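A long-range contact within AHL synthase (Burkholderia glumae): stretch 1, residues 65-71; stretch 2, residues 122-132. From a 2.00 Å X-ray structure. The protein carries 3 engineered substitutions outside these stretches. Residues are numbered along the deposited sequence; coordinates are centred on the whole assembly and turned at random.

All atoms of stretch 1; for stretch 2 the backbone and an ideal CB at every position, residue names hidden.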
# COMPACT_ATOMS: atom_id res chain seq x y z
N CYS A 65 13.32 4.63 -0.29
CA CYS A 65 12.98 4.88 -1.68
C CYS A 65 11.65 4.20 -2.02
O CYS A 65 11.31 4.04 -3.18
CB CYS A 65 14.09 4.36 -2.60
SG CYS A 65 14.47 2.60 -2.41
N GLY A 66 10.90 3.82 -0.99
CA GLY A 66 9.62 3.18 -1.21
C GLY A 66 8.89 2.90 0.08
O GLY A 66 9.52 2.70 1.12
N CYS A 67 7.56 2.89 0.04
CA CYS A 67 6.78 2.61 1.23
C CYS A 67 5.44 1.98 0.90
O CYS A 67 4.98 2.00 -0.24
CB CYS A 67 6.55 3.90 2.04
SG CYS A 67 5.48 5.15 1.26
N ALA A 68 4.82 1.40 1.93
CA ALA A 68 3.51 0.78 1.79
C ALA A 68 2.92 0.61 3.18
O ALA A 68 3.64 0.47 4.16
CB ALA A 68 3.63 -0.57 1.10
N ARG A 69 1.60 0.63 3.24
CA ARG A 69 0.88 0.49 4.50
C ARG A 69 -0.10 -0.66 4.35
O ARG A 69 -0.81 -0.75 3.35
CB ARG A 69 0.14 1.79 4.82
CG ARG A 69 -0.65 1.75 6.11
CD ARG A 69 -1.01 3.15 6.58
NE ARG A 69 -2.09 3.76 5.80
CZ ARG A 69 -2.57 4.97 6.02
NH1 ARG A 69 -2.06 5.71 7.00
NH2 ARG A 69 -3.57 5.44 5.29
N LEU A 70 -0.13 -1.54 5.35
CA LEU A 70 -1.04 -2.68 5.34
C LEU A 70 -1.94 -2.65 6.57
O LEU A 70 -1.47 -2.47 7.69
CB LEU A 70 -0.25 -3.99 5.31
CG LEU A 70 0.43 -4.32 3.98
CD1 LEU A 70 1.35 -5.52 4.15
CD2 LEU A 70 -0.62 -4.61 2.94
N LEU A 71 -3.24 -2.81 6.34
CA LEU A 71 -4.23 -2.81 7.42
C LEU A 71 -5.22 -3.94 7.23
O LEU A 71 -5.60 -4.25 6.11
CB LEU A 71 -5.00 -1.49 7.44
CG LEU A 71 -4.27 -0.20 7.80
CD1 LEU A 71 -5.18 0.99 7.48
CD2 LEU A 71 -3.89 -0.22 9.27
N UNK A 122 9.43 -5.08 -6.20
CA UNK A 122 9.91 -5.53 -4.89
C UNK A 122 9.05 -5.03 -3.73
O UNK A 122 8.81 -5.76 -2.77
CB UNK A 122 11.35 -5.07 -4.68
N UNK A 123 8.56 -3.80 -3.84
CA UNK A 123 7.70 -3.24 -2.81
C UNK A 123 6.41 -4.04 -2.71
O UNK A 123 5.94 -4.36 -1.63
CB UNK A 123 7.40 -1.77 -3.10
N UNK A 124 5.84 -4.37 -3.86
CA UNK A 124 4.60 -5.14 -3.89
C UNK A 124 4.84 -6.55 -3.36
O UNK A 124 4.03 -7.07 -2.57
CB UNK A 124 4.03 -5.19 -5.31
N UNK A 125 5.94 -7.17 -3.77
CA UNK A 125 6.26 -8.53 -3.33
C UNK A 125 6.32 -8.62 -1.81
O UNK A 125 5.79 -9.56 -1.21
CB UNK A 125 7.59 -8.99 -3.93
N UNK A 126 6.96 -7.64 -1.18
CA UNK A 126 7.10 -7.61 0.27
C UNK A 126 5.72 -7.50 0.93
O UNK A 126 5.41 -8.23 1.86
CB UNK A 126 8.00 -6.45 0.70
N UNK A 127 4.91 -6.58 0.43
CA UNK A 127 3.57 -6.38 0.96
C UNK A 127 2.74 -7.66 0.84
O UNK A 127 2.16 -8.12 1.82
CB UNK A 127 2.88 -5.23 0.23
N UNK A 128 2.70 -8.23 -0.35
CA UNK A 128 1.93 -9.45 -0.57
C UNK A 128 2.39 -10.57 0.37
O UNK A 128 1.57 -11.19 1.05
CB UNK A 128 2.06 -9.90 -2.03
N UNK A 129 3.69 -10.82 0.40
CA UNK A 129 4.28 -11.85 1.24
C UNK A 129 3.83 -11.68 2.69
O UNK A 129 3.34 -12.62 3.32
CB UNK A 129 5.81 -11.81 1.15
N UNK A 130 3.99 -10.47 3.21
CA UNK A 130 3.59 -10.17 4.58
C UNK A 130 2.11 -10.44 4.82
O UNK A 130 1.74 -11.18 5.73
CB UNK A 130 3.91 -8.71 4.91
N UNK A 131 1.26 -9.85 3.98
CA UNK A 131 -0.19 -10.02 4.12
C UNK A 131 -0.60 -11.48 4.06
O UNK A 131 -1.46 -11.92 4.83
CB UNK A 131 -0.92 -9.24 3.03
N UNK A 132 0.02 -12.23 3.15
CA UNK A 132 -0.30 -13.64 3.00
C UNK A 132 0.04 -14.40 4.28
O UNK A 132 -0.76 -15.19 4.77
CB UNK A 132 0.45 -14.24 1.81

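Stretch 2 is a helix lying over strand 65-71. The two axes cross at -27° and come within 8.9 Å. Stretch 1 offers the bare backbone at G66 and two apolar side chains, A68 and L70. R69 points its CA-to-CB bond away, so no charge is offered here.

Position 122 has helical angles, and its ideal CB has nothing of stretch 1 within 5.5 Å. Many residues would suit. The deposited residue is P122, which makes no contact with the strand.

Position 123 points toward the strand. Its CA lies 6.9 Å from the CA of G66, and its ideal CB is still 5.3 Å from C67 O. The gap lies over a glycine with no side chain. A long, flexible apolar side chain such as methionine would suit well; leucine is a shorter alternative. The deposited residue is M123, with all three chi angles in m. Its end lies along the strand backbone: CE is 3.5 Å from C67 N and 3.7 Å from G66 C. CE also meets the CB of A68 at 4.1 Å. The missing side chain at G66 matters, because an ideal CB there would be 3.0 Å from M123 SD, a clash.

Position 124 points away from the strand. Many residues would suit. It is L124, and although its end comes nearer, L124 CD1 stays 7.6 Å from A68 CB.

Positions 125 and 126 also find nothing of stretch 1 near their ideal CB. The first is out of reach and the second points sideways. Any residue that tolerates a helix would suit. Both are alanine, A125 and A126.

Position 127 points toward the strand, with its CA 7.2 Å from that of A68. Its ideal CB is already 4.2 Å from L70 CD1 and 4.8 Å from A68 CB. A small apolar residue suits this spacing: alanine best, perhaps serine or cysteine. It is A127. Its CB packs at 4.2 Å on L70 CD1. L70 CD1 also lies 3.6 Å from A127 O. A127 O accepts a hydrogen bond from N of position 131 at 2.9 Å.

Position 128 points away and position 129 is out of reach. Polar or apolar residues would suit both. They are V128 and E129, and neither touches the strand.

Position 130 points toward L70, with its ideal CB 4.2 Å from CD1. A small or medium apolar residue would fit, such as alanine, cysteine or valine. It is C130, with chi1 in t. Its SG lies 4.0 Å from L70 CD1, an apolar contact.

Position 131 also points toward the strand, its ideal CB 4.5 Å from L70 CD1. Alanine or another small residue would suit. It is A131, whose CB makes a looser contact with L70 CD1 at 4.5 Å.

Position 132 is out of reach, and many residues would suit. It is A132.

No hydrogen bond joins the stretches; the contact rests on apolar packing.

Stretch 2 122-132: PMLAAAVECAA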
# COMPACT_ATOMS: atom_id res chain seq x y z
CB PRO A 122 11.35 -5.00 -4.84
CG PRO A 122 11.30 -3.78 -5.73
CD PRO A 122 10.44 -4.24 -6.88
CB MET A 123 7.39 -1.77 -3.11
CG MET A 123 8.53 -0.80 -2.83
SD MET A 123 9.07 -0.84 -1.09
CE MET A 123 7.52 -0.55 -0.25
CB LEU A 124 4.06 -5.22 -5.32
CG LEU A 124 2.67 -5.84 -5.50
CD1 LEU A 124 1.65 -5.12 -4.62
CD2 LEU A 124 2.27 -5.74 -6.97
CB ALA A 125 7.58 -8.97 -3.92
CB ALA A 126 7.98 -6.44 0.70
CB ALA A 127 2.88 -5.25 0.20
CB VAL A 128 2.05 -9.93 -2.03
CG1 VAL A 128 1.44 -11.33 -2.18
CG2 VAL A 128 1.34 -8.94 -2.95
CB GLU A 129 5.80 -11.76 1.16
CG GLU A 129 6.54 -12.95 1.70
CD GLU A 129 8.02 -12.87 1.39
OE1 GLU A 129 8.60 -13.90 0.98
OE2 GLU A 129 8.61 -11.77 1.56
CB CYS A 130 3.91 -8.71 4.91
SG CYS A 130 3.24 -8.19 6.51
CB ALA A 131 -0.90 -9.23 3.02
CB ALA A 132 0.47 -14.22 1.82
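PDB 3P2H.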